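Local coordinates for ABC transporter substrate-binding protein (Rhizobium radiobacter, PDB 6TFX) that binds mannopinic acid as the periplasmic solute-binding protein of an ABC transporter, probably delivering this mannityl-opine for import, at residues Gly37-Arg41 with Ile52-Ala57; Leu301-Ala307 with Trp441-Lys446. One frame throughout, in Å; residues are numbered along the deposited sequence.

Overall arrangement
Both contacts lie within a single chain and follow one another in series, so neither encloses the other. After helix 26-35, interaction 1 closes first: strand 40-41 and strand 53-54 form a small two-stranded hairpin, the ten residues between segments 37-41 and 52-57 hold no helix or strand, and the chain then runs on into strand 57-62 of the antiparallel four-stranded sheet. Interaction 2 is the long-range one. The loop 301-307 lies between strand 289-291 and helix 314-323; 133 residues separate it from 441-446, which lies on helix 434-450 and packs on the loop. The centres of the two contacts are about 31 Å apart and their nearest atoms about 13 Å, so they fasten separate regions of this solute-binding fold without touching.

Interaction 1: Gly37-Arg41 with Ile52-Ala57; sequences GALVR and IEADLA
G37-R41 and I52-A57 form a short antiparallel hairpin, irregular where the chain passes L39. G37 is extended. A38 is also extended: its N donates to D55 OD2 (2.9 Å), the aspartate having chi1 t, and A38 O accepts from L56 N (2.9 Å). L39 turns to helical angles (-61/-43), and its O accepts from both D55 N (3.2 Å) and A57 N (2.9 Å); L39 and L56 pack on L73 of strand 68-73 and V91 of helix 88-98. V40 returns to extended angles and faces A54 as a non-hydrogen-bonded pair, CA-CA 4.6 Å; its CG2 meets I52 CG2 at 3.6 Å. R41 and E53 are the hydrogen-bonded pair, N to O 2.8 Å in both directions. Their side chains share a face, both chi1 p, and R41 NE reaches E53 OE2 at 2.8 Å in a salt bridge. D55 OD1 is bridged to R191. The hairpin is thus closed by backbone bonds, with carboxylates binding a buried backbone NH at one end and a guanidinium at the other.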
# COMPACT_ATOMS: atom_id res chain seq x y z
N GLY A 37 -5.30 -12.47 10.12
CA GLY A 37 -4.41 -13.42 9.43
C GLY A 37 -5.05 -13.86 8.13
O GLY A 37 -6.13 -13.38 7.75
N ALA A 38 -4.41 -14.80 7.43
CA ALA A 38 -4.92 -15.26 6.15
C ALA A 38 -4.67 -16.78 6.02
O ALA A 38 -4.18 -17.41 6.97
CB ALA A 38 -4.22 -14.49 5.03
N LEU A 39 -4.97 -17.37 4.85
CA LEU A 39 -4.65 -18.79 4.64
C LEU A 39 -3.13 -19.01 4.77
O LEU A 39 -2.68 -19.97 5.39
CB LEU A 39 -5.09 -19.22 3.25
CG LEU A 39 -6.61 -19.47 3.10
CD1 LEU A 39 -7.00 -19.61 1.63
CD2 LEU A 39 -7.04 -20.72 3.88
N VAL A 40 -2.35 -18.10 4.18
CA VAL A 40 -0.86 -18.16 4.20
C VAL A 40 -0.35 -16.77 4.57
O VAL A 40 -1.12 -15.82 4.57
CB VAL A 40 -0.29 -18.67 2.84
CG1 VAL A 40 -0.78 -20.08 2.54
CG2 VAL A 40 -0.68 -17.73 1.68
N ARG A 41 0.96 -16.63 4.83
CA ARG A 41 1.39 -15.29 5.17
C ARG A 41 2.79 -15.07 4.70
O ARG A 41 3.55 -16.03 4.55
CB ARG A 41 1.35 -15.10 6.70
CG ARG A 41 2.38 -15.98 7.46
CD ARG A 41 2.47 -15.50 8.89
NE ARG A 41 3.45 -16.22 9.68
CZ ARG A 41 3.69 -15.95 10.95
NH1 ARG A 41 3.04 -14.95 11.56
NH2 ARG A 41 4.59 -16.66 11.63
N ILE A 52 6.57 -16.70 1.60
CA ILE A 52 5.23 -17.11 2.03
C ILE A 52 5.24 -18.48 2.67
O ILE A 52 5.90 -19.42 2.19
CB ILE A 52 4.20 -16.93 0.90
CG1 ILE A 52 3.95 -15.41 0.73
CG2 ILE A 52 2.89 -17.64 1.23
CD1 ILE A 52 3.23 -14.99 -0.54
N GLU A 53 4.56 -18.57 3.83
CA GLU A 53 4.52 -19.77 4.67
C GLU A 53 3.09 -20.01 5.20
O GLU A 53 2.23 -19.13 5.09
CB GLU A 53 5.50 -19.61 5.85
CG GLU A 53 5.29 -18.36 6.69
CD GLU A 53 6.21 -18.15 7.89
OE1 GLU A 53 7.45 -18.25 7.74
OE2 GLU A 53 5.67 -17.86 8.98
N ALA A 54 2.86 -21.16 5.84
CA ALA A 54 1.53 -21.48 6.39
C ALA A 54 1.03 -20.45 7.43
O ALA A 54 1.83 -19.93 8.23
CB ALA A 54 1.58 -22.85 7.05
N ASP A 55 -0.29 -20.20 7.47
CA ASP A 55 -0.91 -19.31 8.49
C ASP A 55 -2.16 -20.10 8.94
O ASP A 55 -2.01 -21.14 9.58
CB ASP A 55 -1.24 -17.91 7.94
CG ASP A 55 -1.42 -16.81 8.99
OD1 ASP A 55 -1.01 -17.03 10.16
OD2 ASP A 55 -1.96 -15.71 8.64
N LEU A 56 -3.38 -19.70 8.52
CA LEU A 56 -4.58 -20.49 8.88
C LEU A 56 -4.51 -21.89 8.24
O LEU A 56 -4.93 -22.88 8.86
CB LEU A 56 -5.84 -19.77 8.42
CG LEU A 56 -7.14 -20.56 8.50
CD1 LEU A 56 -7.53 -20.91 9.97
CD2 LEU A 56 -8.25 -19.76 7.85
N ALA A 57 -4.01 -21.97 6.98
CA ALA A 57 -3.84 -23.26 6.29
C ALA A 57 -2.58 -23.94 6.81
O ALA A 57 -1.51 -23.33 6.76
CB ALA A 57 -3.71 -23.06 4.79

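Interaction 2: Leu301-Ala307 with Trp441-Lys446; sequences LGFDPDA and WKEAQK
One face of the helical segment W441-K446 carries the irregular loop L301-A307, with CA pairs G302-W441 (5.6 Å), D304-K442 (5.2 Å) and A307-K446 (4.7 Å). W441, chi1 m, brings its indole against the start of the loop: CZ3 is 3.8 Å from L301 CG and CE3 3.7 Å from G302 CA. G302 has phi/psi 97/-2, and a CB there would strike the ring, so the position suits glycine. K442, chi1 m and then all t, runs along the loop with CE 3.6 Å from F303 O; a water joins its NZ (3.2 Å) to D304 OD1 (2.7 Å), which also accepts from D306 N (3.0 Å), an Asx turn. Q445, chi1 m, chi2 t, bonds to the loop backbone: NE2 donates to G302 O (2.8 Å) and also to W441 O (3.0 Å), while OE1 accepts from D304 N (3.0 Å) and from S294. K446, with chi4 p, swings NZ to D304 OD2 for a 2.7 Å salt bridge, and a second water links K446 O (2.9 Å) with A307 O (2.6 Å). W441 packs on helices 392-400 and 422-430, and a backbone hydrogen bond of L301 also ties the loop to A392.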
# COMPACT_ATOMS: atom_id res chain seq x y z
N LEU A 301 9.17 -7.49 -10.78
CA LEU A 301 9.52 -8.35 -11.91
C LEU A 301 8.87 -7.63 -13.11
O LEU A 301 7.68 -7.28 -13.03
CB LEU A 301 8.88 -9.75 -11.74
CG LEU A 301 8.87 -10.64 -12.98
CD1 LEU A 301 10.28 -11.00 -13.36
CD2 LEU A 301 8.08 -11.94 -12.73
N GLY A 302 9.65 -7.37 -14.16
CA GLY A 302 9.18 -6.66 -15.34
C GLY A 302 9.49 -5.16 -15.36
O GLY A 302 9.19 -4.47 -16.34
N PHE A 303 10.12 -4.65 -14.28
CA PHE A 303 10.51 -3.24 -14.21
C PHE A 303 11.38 -2.87 -15.41
O PHE A 303 12.29 -3.63 -15.77
CB PHE A 303 11.28 -2.99 -12.90
CG PHE A 303 11.79 -1.58 -12.77
CD1 PHE A 303 10.89 -0.52 -12.57
CD2 PHE A 303 13.14 -1.30 -12.87
CE1 PHE A 303 11.35 0.79 -12.45
CE2 PHE A 303 13.61 0.03 -12.75
CZ PHE A 303 12.70 1.06 -12.55
N ASP A 304 11.13 -1.69 -16.01
CA ASP A 304 11.90 -1.19 -17.16
C ASP A 304 12.85 -0.09 -16.68
O ASP A 304 12.41 1.05 -16.46
CB ASP A 304 10.95 -0.63 -18.23
CG ASP A 304 11.64 -0.29 -19.55
OD1 ASP A 304 12.91 -0.43 -19.63
OD2 ASP A 304 10.92 0.08 -20.50
N PRO A 305 14.16 -0.36 -16.56
CA PRO A 305 15.09 0.71 -16.14
C PRO A 305 15.28 1.78 -17.21
O PRO A 305 15.91 2.80 -16.94
CB PRO A 305 16.42 -0.01 -15.87
CG PRO A 305 16.16 -1.49 -16.06
CD PRO A 305 14.87 -1.64 -16.81
N ASP A 306 14.76 1.54 -18.43
CA ASP A 306 14.94 2.44 -19.57
C ASP A 306 13.60 2.78 -20.23
O ASP A 306 13.48 2.79 -21.45
CB ASP A 306 15.97 1.82 -20.57
CG ASP A 306 16.21 2.63 -21.82
OD1 ASP A 306 16.51 3.85 -21.69
OD2 ASP A 306 16.07 2.07 -22.93
N ALA A 307 12.58 3.13 -19.39
CA ALA A 307 11.23 3.43 -19.88
C ALA A 307 11.11 4.74 -20.67
O ALA A 307 10.11 4.92 -21.34
CB ALA A 307 10.22 3.43 -18.73
N TRP A 441 5.58 -6.25 -20.43
CA TRP A 441 5.49 -5.32 -19.28
C TRP A 441 6.31 -4.07 -19.56
O TRP A 441 5.86 -2.96 -19.23
CB TRP A 441 5.97 -6.00 -18.01
CG TRP A 441 4.93 -6.87 -17.38
CD1 TRP A 441 3.58 -6.67 -17.37
CD2 TRP A 441 5.16 -8.08 -16.64
NE1 TRP A 441 2.95 -7.70 -16.69
CE2 TRP A 441 3.90 -8.55 -16.20
CE3 TRP A 441 6.31 -8.80 -16.28
CZ2 TRP A 441 3.76 -9.73 -15.45
CZ3 TRP A 441 6.18 -9.97 -15.53
CH2 TRP A 441 4.91 -10.42 -15.12
N LYS A 442 7.51 -4.22 -20.15
CA LYS A 442 8.35 -3.04 -20.46
C LYS A 442 7.69 -2.16 -21.53
O LYS A 442 7.68 -0.94 -21.41
CB LYS A 442 9.76 -3.48 -20.90
CG LYS A 442 10.54 -4.14 -19.76
CD LYS A 442 11.99 -4.33 -20.23
CE LYS A 442 12.86 -4.86 -19.13
NZ LYS A 442 14.26 -5.08 -19.62
N GLU A 443 7.10 -2.79 -22.57
CA GLU A 443 6.41 -2.04 -23.63
C GLU A 443 5.27 -1.20 -23.00
O GLU A 443 5.10 -0.02 -23.37
CB GLU A 443 5.87 -2.99 -24.69
CG GLU A 443 5.18 -2.31 -25.86
CD GLU A 443 4.57 -3.23 -26.91
OE1 GLU A 443 4.75 -4.47 -26.80
OE2 GLU A 443 3.90 -2.72 -27.83
N ALA A 444 4.54 -1.77 -22.03
CA ALA A 444 3.46 -1.02 -21.35
C ALA A 444 4.05 0.21 -20.64
O ALA A 444 3.53 1.31 -20.78
CB ALA A 444 2.75 -1.92 -20.35
N GLN A 445 5.16 0.04 -19.91
CA GLN A 445 5.77 1.18 -19.20
C GLN A 445 6.20 2.28 -20.18
O GLN A 445 5.95 3.45 -19.92
CB GLN A 445 6.95 0.71 -18.35
CG GLN A 445 6.46 -0.12 -17.15
CD GLN A 445 7.58 -0.95 -16.57
OE1 GLN A 445 8.46 -0.44 -15.88
NE2 GLN A 445 7.56 -2.26 -16.85
N LYS A 446 6.85 1.89 -21.31
CA LYS A 446 7.30 2.86 -22.31
C LYS A 446 6.12 3.66 -22.87
O LYS A 446 6.23 4.88 -23.08
CB LYS A 446 8.05 2.15 -23.45
CG LYS A 446 9.42 1.65 -23.02
CD LYS A 446 10.20 1.19 -24.24
CE LYS A 446 11.66 0.92 -23.91
NZ LYS A 446 11.80 -0.28 -23.07
O HOH W 1 14.91 -2.03 -20.36
O HOH W 2 8.90 5.98 -23.39